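Local coordinates for inosine-uridine preferring nucleoside hydrolase family protein (Bacillus anthracis, PDB 2C40) that belongs to the inosine-uridine preferring nucleoside hydrolase family and holds a calcium ion and alpha-D-ribofuranose in one shared pocket, at residues 192-195 / 196-200; 216-219 / 220-223. All coordinates share one frame; numbering follows the deposited sequence.

Contact 1: residues 192-195 / 196-200; sequences DLIT and LESTN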
loop_
_atom_site.group_PDB
_atom_site.type_symbol
_atom_site.label_atom_id
_atom_site.label_comp_id
_atom_site.label_asym_id
_atom_site.label_seq_id
_atom_site.Cartn_x
_atom_site.Cartn_y
_atom_site.Cartn_z
ATOM N N ASP A 192 24.614 -18.171 10.623
ATOM C CA ASP A 192 23.781 -18.686 9.584
ATOM C C ASP A 192 23.318 -17.492 8.714
ATOM O O ASP A 192 22.777 -16.495 9.226
ATOM C CB ASP A 192 22.578 -19.445 10.168
ATOM C CG ASP A 192 22.980 -20.632 11.102
ATOM O OD1 ASP A 192 24.044 -21.267 10.932
ATOM O OD2 ASP A 192 22.179 -20.925 12.014
ATOM N N LEU A 193 23.535 -17.626 7.404
ATOM C CA LEU A 193 23.221 -16.597 6.384
ATOM C C LEU A 193 22.079 -17.039 5.497
ATOM O O LEU A 193 22.188 -18.073 4.829
ATOM C CB LEU A 193 24.353 -16.397 5.374
ATOM C CG LEU A 193 25.271 -15.204 5.414
ATOM C CD1 LEU A 193 25.980 -15.041 4.076
ATOM C CD2 LEU A 193 24.533 -13.933 5.821
ATOM N N ILE A 194 21.011 -16.243 5.480
ATOM C CA ILE A 194 20.020 -16.313 4.388
ATOM C C ILE A 194 20.397 -15.210 3.351
ATOM O O ILE A 194 20.173 -14.009 3.557
ATOM C CB ILE A 194 18.567 -16.219 4.906
ATOM C CG1 ILE A 194 18.197 -17.477 5.682
ATOM C CG2 ILE A 194 17.571 -16.046 3.768
ATOM C CD1 ILE A 194 18.836 -17.607 7.056
ATOM N N THR A 195 21.045 -15.647 2.280
ATOM C CA THR A 195 21.463 -14.779 1.179
ATOM C C THR A 195 20.302 -14.504 0.223
ATOM O O THR A 195 19.278 -15.201 0.265
ATOM C CB THR A 195 22.608 -15.420 0.403
ATOM O OG1 THR A 195 22.128 -16.611 -0.275
ATOM C CG2 THR A 195 23.802 -15.747 1.356
ATOM N N LEU A 196 20.464 -13.536 -0.680
ATOM C CA LEU A 196 19.512 -13.393 -1.767
ATOM C C LEU A 196 19.172 -14.716 -2.479
ATOM O O LEU A 196 17.974 -14.949 -2.764
ATOM C CB LEU A 196 19.976 -12.357 -2.778
ATOM C CG LEU A 196 20.099 -10.908 -2.239
ATOM C CD1 LEU A 196 20.753 -9.995 -3.293
ATOM C CD2 LEU A 196 18.745 -10.313 -1.795
ATOM N N GLU A 197 20.186 -15.557 -2.766
ATOM C CA GLU A 197 20.027 -16.812 -3.546
ATOM C C GLU A 197 19.277 -17.886 -2.764
ATOM O O GLU A 197 18.701 -18.788 -3.364
ATOM C CB GLU A 197 21.356 -17.551 -3.843
ATOM C CG GLU A 197 22.485 -16.801 -4.435
ATOM C CD GLU A 197 23.260 -16.011 -3.408
ATOM O OE1 GLU A 197 24.341 -16.447 -2.973
ATOM O OE2 GLU A 197 22.765 -14.947 -3.078
ATOM N N SER A 198 19.430 -17.848 -1.431
ATOM C CA SER A 198 18.912 -18.856 -0.507
ATOM C C SER A 198 17.439 -19.125 -0.753
ATOM O O SER A 198 16.920 -20.199 -0.497
ATOM C CB SER A 198 19.112 -18.359 0.947
ATOM O OG SER A 198 20.496 -18.335 1.289
ATOM N N THR A 199 16.768 -18.101 -1.253
ATOM C CA THR A 199 15.324 -18.079 -1.352
ATOM C C THR A 199 14.813 -18.520 -2.749
ATOM O O THR A 199 13.627 -18.473 -2.987
ATOM C CB THR A 199 14.868 -16.664 -0.959
ATOM O OG1 THR A 199 13.555 -16.710 -0.401
ATOM C CG2 THR A 199 14.977 -15.700 -2.114
ATOM N N ASN A 200 15.708 -18.999 -3.623
ATOM C CA ASN A 200 15.399 -19.274 -5.015
ATOM C C ASN A 200 14.176 -20.179 -5.174
ATOM O O ASN A 200 13.372 -19.976 -6.085
ATOM C CB ASN A 200 16.558 -19.996 -5.696
ATOM C CG ASN A 200 17.677 -19.086 -6.110
ATOM O OD1 ASN A 200 17.519 -17.871 -6.172
ATOM N ND2 ASN A 200 18.842 -19.689 -6.435
#

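Contact 2: residues 216-219 / 220-223; sequences RKYI and GIDF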
loop_
_atom_site.group_PDB
_atom_site.type_symbol
_atom_site.label_atom_id
_atom_site.label_comp_id
_atom_site.label_asym_id
_atom_site.label_seq_id
_atom_site.Cartn_x
_atom_site.Cartn_y
_atom_site.Cartn_z
ATOM N N ARG A 216 -9.048 -16.293 4.013
ATOM C CA ARG A 216 -9.183 -15.035 4.732
ATOM C C ARG A 216 -9.973 -15.181 6.047
ATOM O O ARG A 216 -9.865 -14.326 6.930
ATOM C CB ARG A 216 -9.913 -14.011 3.805
ATOM C CG ARG A 216 -9.854 -12.610 4.331
ATOM C CD ARG A 216 -10.490 -11.615 3.411
ATOM N NE ARG A 216 -11.909 -11.659 3.537
ATOM C CZ ARG A 216 -12.600 -11.057 4.496
ATOM N NH1 ARG A 216 -12.006 -10.319 5.421
ATOM N NH2 ARG A 216 -13.913 -11.178 4.498
ATOM N N LYS A 217 -10.826 -16.210 6.113
ATOM C CA LYS A 217 -11.612 -16.548 7.313
ATOM C C LYS A 217 -10.728 -16.672 8.555
ATOM O O LYS A 217 -11.164 -16.376 9.664
ATOM C CB LYS A 217 -12.425 -17.852 7.100
ATOM C CG LYS A 217 -11.577 -19.106 6.693
ATOM C CD LYS A 217 -12.284 -20.452 6.983
ATOM C CE LYS A 217 -12.173 -21.467 5.796
ATOM N NZ LYS A 217 -10.791 -22.029 5.498
ATOM N N TYR A 218 -9.496 -17.148 8.370
ATOM C CA TYR A 218 -8.506 -17.120 9.436
ATOM C C TYR A 218 -7.928 -15.721 9.504
ATOM O O TYR A 218 -7.379 -15.228 8.509
ATOM C CB TYR A 218 -7.391 -18.126 9.192
ATOM C CG TYR A 218 -7.873 -19.547 9.296
ATOM C CD1 TYR A 218 -8.318 -20.223 8.165
ATOM C CD2 TYR A 218 -7.882 -20.209 10.518
ATOM C CE1 TYR A 218 -8.761 -21.500 8.238
ATOM C CE2 TYR A 218 -8.319 -21.516 10.595
ATOM C CZ TYR A 218 -8.767 -22.144 9.447
ATOM O OH TYR A 218 -9.224 -23.439 9.486
ATOM N N ILE A 219 -8.057 -15.077 10.660
ATOM C CA ILE A 219 -7.700 -13.658 10.756
ATOM C C ILE A 219 -6.191 -13.418 10.514
ATOM O O ILE A 219 -5.813 -12.381 9.960
ATOM C CB ILE A 219 -8.202 -12.969 12.067
ATOM C CG1 ILE A 219 -7.892 -11.454 12.014
ATOM C CG2 ILE A 219 -7.564 -13.564 13.336
ATOM C CD1 ILE A 219 -8.530 -10.606 13.140
ATOM N N GLY A 220 -5.348 -14.378 10.892
ATOM C CA GLY A 220 -3.921 -14.286 10.637
ATOM C C GLY A 220 -3.553 -14.447 9.162
ATOM O O GLY A 220 -2.592 -13.830 8.685
ATOM N N ILE A 221 -4.315 -15.267 8.436
ATOM C CA ILE A 221 -4.159 -15.397 6.988
ATOM C C ILE A 221 -4.610 -14.064 6.312
ATOM O O ILE A 221 -3.896 -13.533 5.468
ATOM C CB ILE A 221 -4.955 -16.626 6.426
ATOM C CG1 ILE A 221 -4.433 -17.958 6.980
ATOM C CG2 ILE A 221 -4.947 -16.666 4.918
ATOM C CD1 ILE A 221 -3.053 -18.363 6.512
ATOM N N ASP A 222 -5.770 -13.538 6.712
ATOM C CA ASP A 222 -6.276 -12.254 6.227
ATOM C C ASP A 222 -5.214 -11.176 6.515
ATOM O O ASP A 222 -4.878 -10.388 5.633
ATOM C CB ASP A 222 -7.588 -11.947 6.923
ATOM C CG ASP A 222 -8.297 -10.707 6.397
ATOM O OD1 ASP A 222 -8.076 -10.269 5.233
ATOM O OD2 ASP A 222 -9.128 -10.188 7.172
ATOM N N PHE A 223 -4.626 -11.203 7.713
ATOM C CA PHE A 223 -3.551 -10.245 8.056
ATOM C C PHE A 223 -2.309 -10.374 7.157
ATOM O O PHE A 223 -1.801 -9.354 6.652
ATOM C CB PHE A 223 -3.119 -10.374 9.510
ATOM C CG PHE A 223 -1.970 -9.447 9.896
ATOM C CD1 PHE A 223 -0.708 -9.948 10.172
ATOM C CD2 PHE A 223 -2.162 -8.067 9.985
ATOM C CE1 PHE A 223 0.338 -9.110 10.533
ATOM C CE2 PHE A 223 -1.105 -7.213 10.343
ATOM C CZ PHE A 223 0.125 -7.733 10.611
#

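Contact 1: residues 192-195 / 196-200
Thr195 and Ser198 meet through their hydroxyls, with Thr195 OG1 donating to Ser198 OG at 2.8 Å. The same serine oxygen also accepts the backbone Thr195 N at 2.9 Å, by a bond bent to 138° at the hydrogen. With two donors coming from one residue, Ser198 OG spends its own proton on Val291 O of the adjacent strand 286-292, so three bonds grip this buried oxygen. The torsions account for the convergence: Thr195 OG1 stands between its backbone N and carbonyl carbon (chi1 67°), and Ser198 OG lies opposite its own carbonyl carbon (chi1 -69°), which turns it back to the residue three places earlier. Ser198 N donates to Thr195 O in a weak bond, 3.1 Å long. Together with the helical backbone angles of Leu196 and Glu197, this bond defines a type I beta turn at the C-terminal end of strand 191-194, one of the parallel strands of the central sheet. A second turn of this kind overlaps the first, spanning Glu197 to Asn200, where Asn200 N donates to Glu197 O at 3.0 Å. Leu196 O is satisfied by Trp246 NE1, while the side chain of Leu196 comes within about 4 Å (nearest atoms) of the bound alpha-D-ribofuranose. Glu197 bends at its second torsion and brings its carboxylate back over Thr195, leaving OE2 3.3 Å from Thr195 OG1. Its firmer partners lie in a neighbouring loop, where Thr154 OG1 bonds to OE2 and Phe155 N to OE1, so both carboxylate oxygens are occupied. On the apolar side, Ile194 CG2 rests 4.0 Å from Ser198 CB, and the isoleucine continues onto Leu249 and Thr250 of helix 246-255.

Contact 2: residues 216-219 / 220-223
Arg216 lays the aliphatic part of its side chain alongside the carboxylate of Asp222, the two side chains pointing the same way. The closest approach is made by methylene carbon: Arg216 CG lies 3.1 Å from Asp222 OD1, and Arg216 CD 3.3 Å from that same oxygen. Further out, Arg216 NH1 reaches Asp222 OD2 at 3.4 Å, a salt bridge whose hydrogen bond is weak. The guanidinium and carboxylate planes stand 79° apart, which excludes the coplanar, two-pronged pairing of such groups. Each partner is held more firmly elsewhere: Arg216 NE forms a salt bridge to Glu92 of the second subunit, and Asp222 OD1 accepts Gln226 NE2 from the next turn of the helix. Asp222 CB itself lies 3.3 Å from Arg216 O, and with CG anti to the backbone N (chi1 -174°) the carboxylate extends outward beside Arg216 CG and CD. The backbone marks a helix start. Tyr218 occupies the N-cap position, and its carbonyl oxygen accepts Asp222 N at 2.9 Å in a nearly straight bond (173°). The next bond of the first turn, from Phe223 N to Ile219 O, is 2.8 Å long. Beside this turn, Tyr218 CB packs on Ile221 CG1 at 3.7 Å, an apolar touch made by the root of the tyrosine. Across the dimer interface, Ile219 and Arg216 each pack on the other residue's counterpart in the second subunit, while Asp222 touches Pro88 there. Within its own chain, helix 219-229 presses Ile221 onto Thr304 and Ala307 of helix 296-308, and sends Phe223 inward between helices 41-55 and 88-91, where its ring meets that of Phe19, from helix 12-21, edge-to-face.

In the fold
Contact 1 belongs to the core: six of its seven touching residues are buried, and its centre lies about 12 Å from the centre of the chain. Contact 2 is peripheral, about 22 Å from that centre, partly buried and in reach of the second subunit. The centres of contacts 1 and 2 are about 28 Å apart. They share no secondary-structure element; helix 206-214 separates them along the chain. Both are local turns joined to a regular element, yet one follows a strand and the other begins a helix. Residues 192-200 centre on paired hydroxyls, with the Glu197 carboxylate bound by an adjoining loop, whereas residues 216-223 combine regular helix bonds with a charged pair facing the dimer interface.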